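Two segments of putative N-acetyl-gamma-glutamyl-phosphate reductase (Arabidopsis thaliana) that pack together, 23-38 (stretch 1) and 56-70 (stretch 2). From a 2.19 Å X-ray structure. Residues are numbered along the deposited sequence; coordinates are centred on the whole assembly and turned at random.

Stretch 1 (23-38) GASGYTGAEIVRLLAN
Stretch 2 (56-70) SMESVFPHLRAQKLP

No direct hydrogen bond joins these two stretches; their polar link is a single water, which donates to Val33 O at 3.0 Å and to Gln67 OE1 at 2.7 Å. The rest of the contact is apolar packing with one CH-pi contact, and 518 Å² of surface, both sides summed, is buried by it.

Stretch 1 begins as a loop. Gly23 has phi/psi of 91/69, a region where a CB would be jammed against the preceding carbonyl, so glycine suits it. Ala24 (-92/-7) and Ser25 (-81/-4) follow, and Gly26 (-97/176) takes the N-cap position of a helix that starts at Tyr27. Its angles stay near -62/-42 through Leu35, with regular i to i-4 bonds from Ala30 N to Gly26 O (3.0 Å) up to Leu36 N to Ile32 O (2.9 Å); the bond from Ala37 N to Val33 O (3.1 Å) is weak. Gly29 lies inside this helix, where an ideal CB would come within 2.9 Å of Ala24 CA.

Stretch 2 is more irregular. A weakly bonded helix spans about 57-60, Phe61 is extended (-130/79), Pro62 and His63 form a 3-10 segment, and a type I turn runs from Leu64 to Gln67, closed by Gln67 N to Leu64 O at 3.0 Å. From Gln67 to Pro70 the chain is extended. The two stretches run in the same direction as far as Gln67, after which stretch 2 turns back and brings Leu69 to Val33: CA atoms pair Ser25 with Val60 (6.6 Å), Ala30 with Phe61 (7.5 Å), Arg34 with Leu64 (7.7 Å) and Ala37 with Gln67 (7.4 Å).

Met57 (chi1 -147° and chi3 -148°, off the wells; chi2 t), though poorly ordered, points toward stretch 1 and sets CE 3.8 Å from Ala24 CB, an apolar pair. Phe61 (chi1 -74°, m; chi2 -61°) fills the space beside the first helical turn. The methyl of Ala30 sits over one face of its ring, CB 3.9 Å from the centroid and 19° off the normal, a CH-pi contact that the small alanine side chain allows at close range. Phe61 CE2 also lies 3.4 Å from Ser25 O, and Phe61 CZ meets Tyr27 CD1 (chi1 -69°, m; chi2 -38°) at 4.1 Å in an oblique approach. Beside it, Val60 (t) places CG1 4.1 Å from Ser25 CB (chi1 65°, p). Ala30 CB also approaches the edge of the His63 ring (p), 4.4 Å from CE1.

One turn further along, Val33 (t) points toward stretch 2. Its CG1 touches Leu64 CD1 at 3.9 Å and Leu69 CD1 at 3.5 Å, a branched side chain meeting two leucines, both m,t. Gln67 (m,t, chi3 64°) reaches the last turn: NE2 lies 3.6 Å from Val33 CG1, and OE1 lies 3.4 Å from Ala37 CB, whose short methyl lets the amide come close.

Arg34 (t,t,p, chi4 80°) leads its end away from stretch 2 to form a salt bridge with Glu31 (m,m, chi3 82°): NE donates to OE1 at 2.7 Å and NH2 to OE2 at 2.6 Å, so the two charges pair along the helix, and Glu31 bonds elsewhere in the structure as well.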

# COMPACT_ATOMS: atom_id res chain seq x y z
N GLY A 23 -29.25 1.56 7.44
CA GLY A 23 -28.14 0.84 6.85
C GLY A 23 -26.84 1.45 7.34
O GLY A 23 -26.09 2.06 6.58
N ALA A 24 -26.57 1.26 8.63
CA ALA A 24 -25.38 1.82 9.25
C ALA A 24 -24.15 0.92 9.27
O ALA A 24 -23.07 1.38 9.65
CB ALA A 24 -25.72 2.27 10.67
N SER A 25 -24.28 -0.34 8.87
CA SER A 25 -23.13 -1.24 8.93
C SER A 25 -22.13 -1.13 7.77
O SER A 25 -21.09 -1.79 7.78
CB SER A 25 -23.60 -2.69 9.07
OG SER A 25 -24.32 -3.10 7.93
N GLY A 26 -22.43 -0.29 6.78
CA GLY A 26 -21.52 -0.14 5.65
C GLY A 26 -20.61 1.06 5.79
O GLY A 26 -20.75 1.83 6.75
N TYR A 27 -19.69 1.24 4.85
CA TYR A 27 -18.75 2.36 4.89
C TYR A 27 -19.42 3.73 4.78
O TYR A 27 -18.98 4.68 5.44
CB TYR A 27 -17.69 2.23 3.78
CG TYR A 27 -16.69 1.10 3.97
CD1 TYR A 27 -16.22 0.78 5.24
CD2 TYR A 27 -16.21 0.36 2.87
CE1 TYR A 27 -15.29 -0.25 5.42
CE2 TYR A 27 -15.28 -0.67 3.05
CZ TYR A 27 -14.83 -0.97 4.33
OH TYR A 27 -13.94 -1.98 4.55
N THR A 28 -20.44 3.85 3.94
CA THR A 28 -21.11 5.14 3.81
C THR A 28 -21.84 5.46 5.12
O THR A 28 -21.94 6.61 5.52
CB THR A 28 -22.11 5.17 2.62
OG1 THR A 28 -23.07 4.12 2.76
CG2 THR A 28 -21.36 4.99 1.31
N GLY A 29 -22.32 4.42 5.79
CA GLY A 29 -23.00 4.61 7.06
C GLY A 29 -22.00 5.10 8.10
O GLY A 29 -22.26 6.04 8.84
N ALA A 30 -20.83 4.45 8.13
CA ALA A 30 -19.78 4.83 9.07
C ALA A 30 -19.37 6.28 8.82
O ALA A 30 -19.15 7.05 9.75
CB ALA A 30 -18.58 3.91 8.90
N GLU A 31 -19.29 6.66 7.54
CA GLU A 31 -18.93 8.03 7.19
C GLU A 31 -19.96 9.03 7.70
O GLU A 31 -19.60 10.11 8.18
CB GLU A 31 -18.79 8.17 5.67
CG GLU A 31 -17.44 7.71 5.12
CD GLU A 31 -16.28 8.54 5.66
OE1 GLU A 31 -15.80 8.26 6.78
OE2 GLU A 31 -15.85 9.47 4.95
N ILE A 32 -21.24 8.68 7.59
CA ILE A 32 -22.30 9.56 8.07
C ILE A 32 -22.09 9.78 9.56
O ILE A 32 -22.10 10.91 10.04
CB ILE A 32 -23.71 8.94 7.84
CG1 ILE A 32 -24.09 9.05 6.36
CG2 ILE A 32 -24.75 9.65 8.69
CD1 ILE A 32 -24.30 10.47 5.88
N VAL A 33 -21.88 8.69 10.29
CA VAL A 33 -21.67 8.76 11.73
C VAL A 33 -20.43 9.59 12.05
O VAL A 33 -20.45 10.40 12.98
CB VAL A 33 -21.52 7.34 12.34
CG1 VAL A 33 -21.14 7.43 13.81
CG2 VAL A 33 -22.83 6.57 12.18
N ARG A 34 -19.36 9.41 11.29
CA ARG A 34 -18.15 10.17 11.53
C ARG A 34 -18.39 11.67 11.32
O ARG A 34 -18.01 12.49 12.14
CB ARG A 34 -17.01 9.72 10.60
CG ARG A 34 -15.75 10.58 10.76
CD ARG A 34 -14.63 10.10 9.83
NE ARG A 34 -14.96 10.29 8.42
CZ ARG A 34 -14.86 11.44 7.76
NH1 ARG A 34 -14.42 12.54 8.37
NH2 ARG A 34 -15.20 11.50 6.49
N LEU A 35 -19.03 12.01 10.20
CA LEU A 35 -19.30 13.40 9.89
C LEU A 35 -20.21 14.09 10.90
O LEU A 35 -19.96 15.23 11.28
CB LEU A 35 -19.92 13.51 8.49
CG LEU A 35 -18.99 13.21 7.32
CD1 LEU A 35 -19.79 13.24 6.03
CD2 LEU A 35 -17.85 14.22 7.29
N LEU A 36 -21.26 13.39 11.34
CA LEU A 36 -22.20 13.96 12.30
C LEU A 36 -21.64 14.11 13.71
O LEU A 36 -22.14 14.90 14.50
CB LEU A 36 -23.48 13.13 12.35
CG LEU A 36 -24.30 13.14 11.05
CD1 LEU A 36 -25.63 12.41 11.25
CD2 LEU A 36 -24.54 14.58 10.64
N ALA A 37 -20.59 13.35 14.02
CA ALA A 37 -19.97 13.39 15.34
C ALA A 37 -19.72 14.81 15.85
O ALA A 37 -20.00 15.12 17.01
CB ALA A 37 -18.66 12.61 15.33
N ASN A 38 -19.19 15.68 15.00
CA ASN A 38 -18.92 17.04 15.42
C ASN A 38 -19.84 18.07 14.77
O ASN A 38 -19.52 19.26 14.71
CB ASN A 38 -17.46 17.39 15.14
CG ASN A 38 -16.50 16.54 15.93
OD1 ASN A 38 -16.60 16.44 17.16
ND2 ASN A 38 -15.56 15.92 15.24
N SER A 56 -23.72 -3.71 18.92
CA SER A 56 -23.29 -2.37 19.27
C SER A 56 -22.39 -1.99 18.10
O SER A 56 -21.74 -2.86 17.53
CB SER A 56 -22.49 -2.39 20.58
OG SER A 56 -22.27 -1.08 21.06
N MET A 57 -22.34 -0.72 17.72
CA MET A 57 -21.49 -0.41 16.60
C MET A 57 -20.01 -0.49 16.91
O MET A 57 -19.18 -0.47 16.00
CB MET A 57 -21.84 0.94 16.01
CG MET A 57 -21.58 0.90 14.53
SD MET A 57 -21.73 2.45 13.72
CE MET A 57 -22.30 1.94 12.18
N GLU A 58 -19.66 -0.58 18.19
CA GLU A 58 -18.26 -0.74 18.54
C GLU A 58 -17.89 -2.13 18.03
O GLU A 58 -16.73 -2.43 17.77
CB GLU A 58 -18.08 -0.66 20.05
CG GLU A 58 -18.09 0.73 20.60
CD GLU A 58 -18.01 0.75 22.11
OE1 GLU A 58 -17.94 1.86 22.68
OE2 GLU A 58 -18.02 -0.33 22.73
N SER A 59 -18.91 -2.97 17.88
CA SER A 59 -18.77 -4.34 17.38
C SER A 59 -18.50 -4.35 15.88
O SER A 59 -17.64 -5.08 15.40
CB SER A 59 -20.04 -5.15 17.66
OG SER A 59 -20.30 -5.22 19.05
N VAL A 60 -19.25 -3.54 15.15
CA VAL A 60 -19.12 -3.44 13.70
C VAL A 60 -17.96 -2.52 13.30
O VAL A 60 -17.14 -2.88 12.44
CB VAL A 60 -20.43 -2.91 13.07
CG1 VAL A 60 -20.30 -2.84 11.56
CG2 VAL A 60 -21.59 -3.83 13.47
N PHE A 61 -17.89 -1.35 13.92
CA PHE A 61 -16.84 -0.37 13.65
C PHE A 61 -16.21 0.10 14.94
O PHE A 61 -16.52 1.18 15.45
CB PHE A 61 -17.42 0.83 12.90
CG PHE A 61 -17.72 0.54 11.46
CD1 PHE A 61 -16.71 0.16 10.58
CD2 PHE A 61 -19.02 0.66 10.96
CE1 PHE A 61 -16.97 -0.09 9.24
CE2 PHE A 61 -19.30 0.40 9.61
CZ PHE A 61 -18.27 0.03 8.75
N PRO A 62 -15.30 -0.71 15.51
CA PRO A 62 -14.64 -0.34 16.76
C PRO A 62 -13.96 1.04 16.77
O PRO A 62 -13.69 1.59 17.84
CB PRO A 62 -13.65 -1.49 16.97
CG PRO A 62 -13.40 -2.02 15.60
CD PRO A 62 -14.78 -1.99 14.99
N HIS A 63 -13.69 1.60 15.60
CA HIS A 63 -13.05 2.90 15.55
C HIS A 63 -13.98 4.02 16.02
O HIS A 63 -13.55 5.15 16.24
CB HIS A 63 -12.58 3.22 14.12
CG HIS A 63 -13.66 3.66 13.19
ND1 HIS A 63 -14.55 2.78 12.60
CD2 HIS A 63 -13.98 4.89 12.71
CE1 HIS A 63 -15.36 3.45 11.79
NE2 HIS A 63 -15.04 4.73 11.85
N LEU A 64 -15.26 3.69 16.18
CA LEU A 64 -16.24 4.67 16.62
C LEU A 64 -16.51 4.62 18.12
O LEU A 64 -17.46 5.23 18.61
CB LEU A 64 -17.56 4.45 15.87
CG LEU A 64 -17.51 4.74 14.37
CD1 LEU A 64 -18.83 4.35 13.73
CD2 LEU A 64 -17.21 6.22 14.15
N ARG A 65 -15.67 3.91 18.86
CA ARG A 65 -15.89 3.76 20.29
C ARG A 65 -15.87 5.04 21.15
O ARG A 65 -16.33 5.02 22.29
CB ARG A 65 -14.91 2.74 20.87
CG ARG A 65 -13.47 3.21 21.01
CD ARG A 65 -13.05 3.13 22.46
NE ARG A 65 -13.50 1.88 23.07
CZ ARG A 65 -13.46 1.62 24.38
NH1 ARG A 65 -12.98 2.52 25.22
NH2 ARG A 65 -13.90 0.45 24.83
N ALA A 66 -15.37 6.15 20.61
CA ALA A 66 -15.34 7.39 21.39
C ALA A 66 -16.73 8.02 21.43
O ALA A 66 -17.02 8.86 22.29
CB ALA A 66 -14.34 8.37 20.79
N GLN A 67 -17.59 7.61 20.51
CA GLN A 67 -18.95 8.14 20.47
C GLN A 67 -19.92 7.24 21.21
O GLN A 67 -19.71 6.04 21.33
CB GLN A 67 -19.42 8.29 19.02
CG GLN A 67 -18.63 9.27 18.19
CD GLN A 67 -19.29 9.52 16.85
OE1 GLN A 67 -20.40 10.04 16.79
NE2 GLN A 67 -18.61 9.13 15.78
N LYS A 68 -20.99 7.85 21.71
CA LYS A 68 -22.05 7.13 22.41
C LYS A 68 -23.21 7.02 21.41
O LYS A 68 -23.99 7.95 21.27
CB LYS A 68 -22.48 7.93 23.65
CG LYS A 68 -21.54 7.78 24.85
CD LYS A 68 -20.07 7.99 24.50
CE LYS A 68 -19.15 7.55 25.64
NZ LYS A 68 -17.71 7.69 25.27
N LEU A 69 -23.30 5.88 20.72
CA LEU A 69 -24.34 5.70 19.72
C LEU A 69 -25.40 4.70 20.14
O LEU A 69 -25.19 3.92 21.07
CB LEU A 69 -23.71 5.25 18.40
CG LEU A 69 -22.68 6.21 17.80
CD1 LEU A 69 -21.91 5.51 16.69
CD2 LEU A 69 -23.41 7.44 17.30
N PRO A 70 -26.53 4.67 19.44
CA PRO A 70 -27.63 3.75 19.75
C PRO A 70 -27.27 2.34 19.34
O PRO A 70 -26.31 2.13 18.61
CB PRO A 70 -28.79 4.29 18.91
CG PRO A 70 -28.40 5.71 18.64
CD PRO A 70 -26.94 5.61 18.39
O HOH W 1 -22.45 10.60 15.15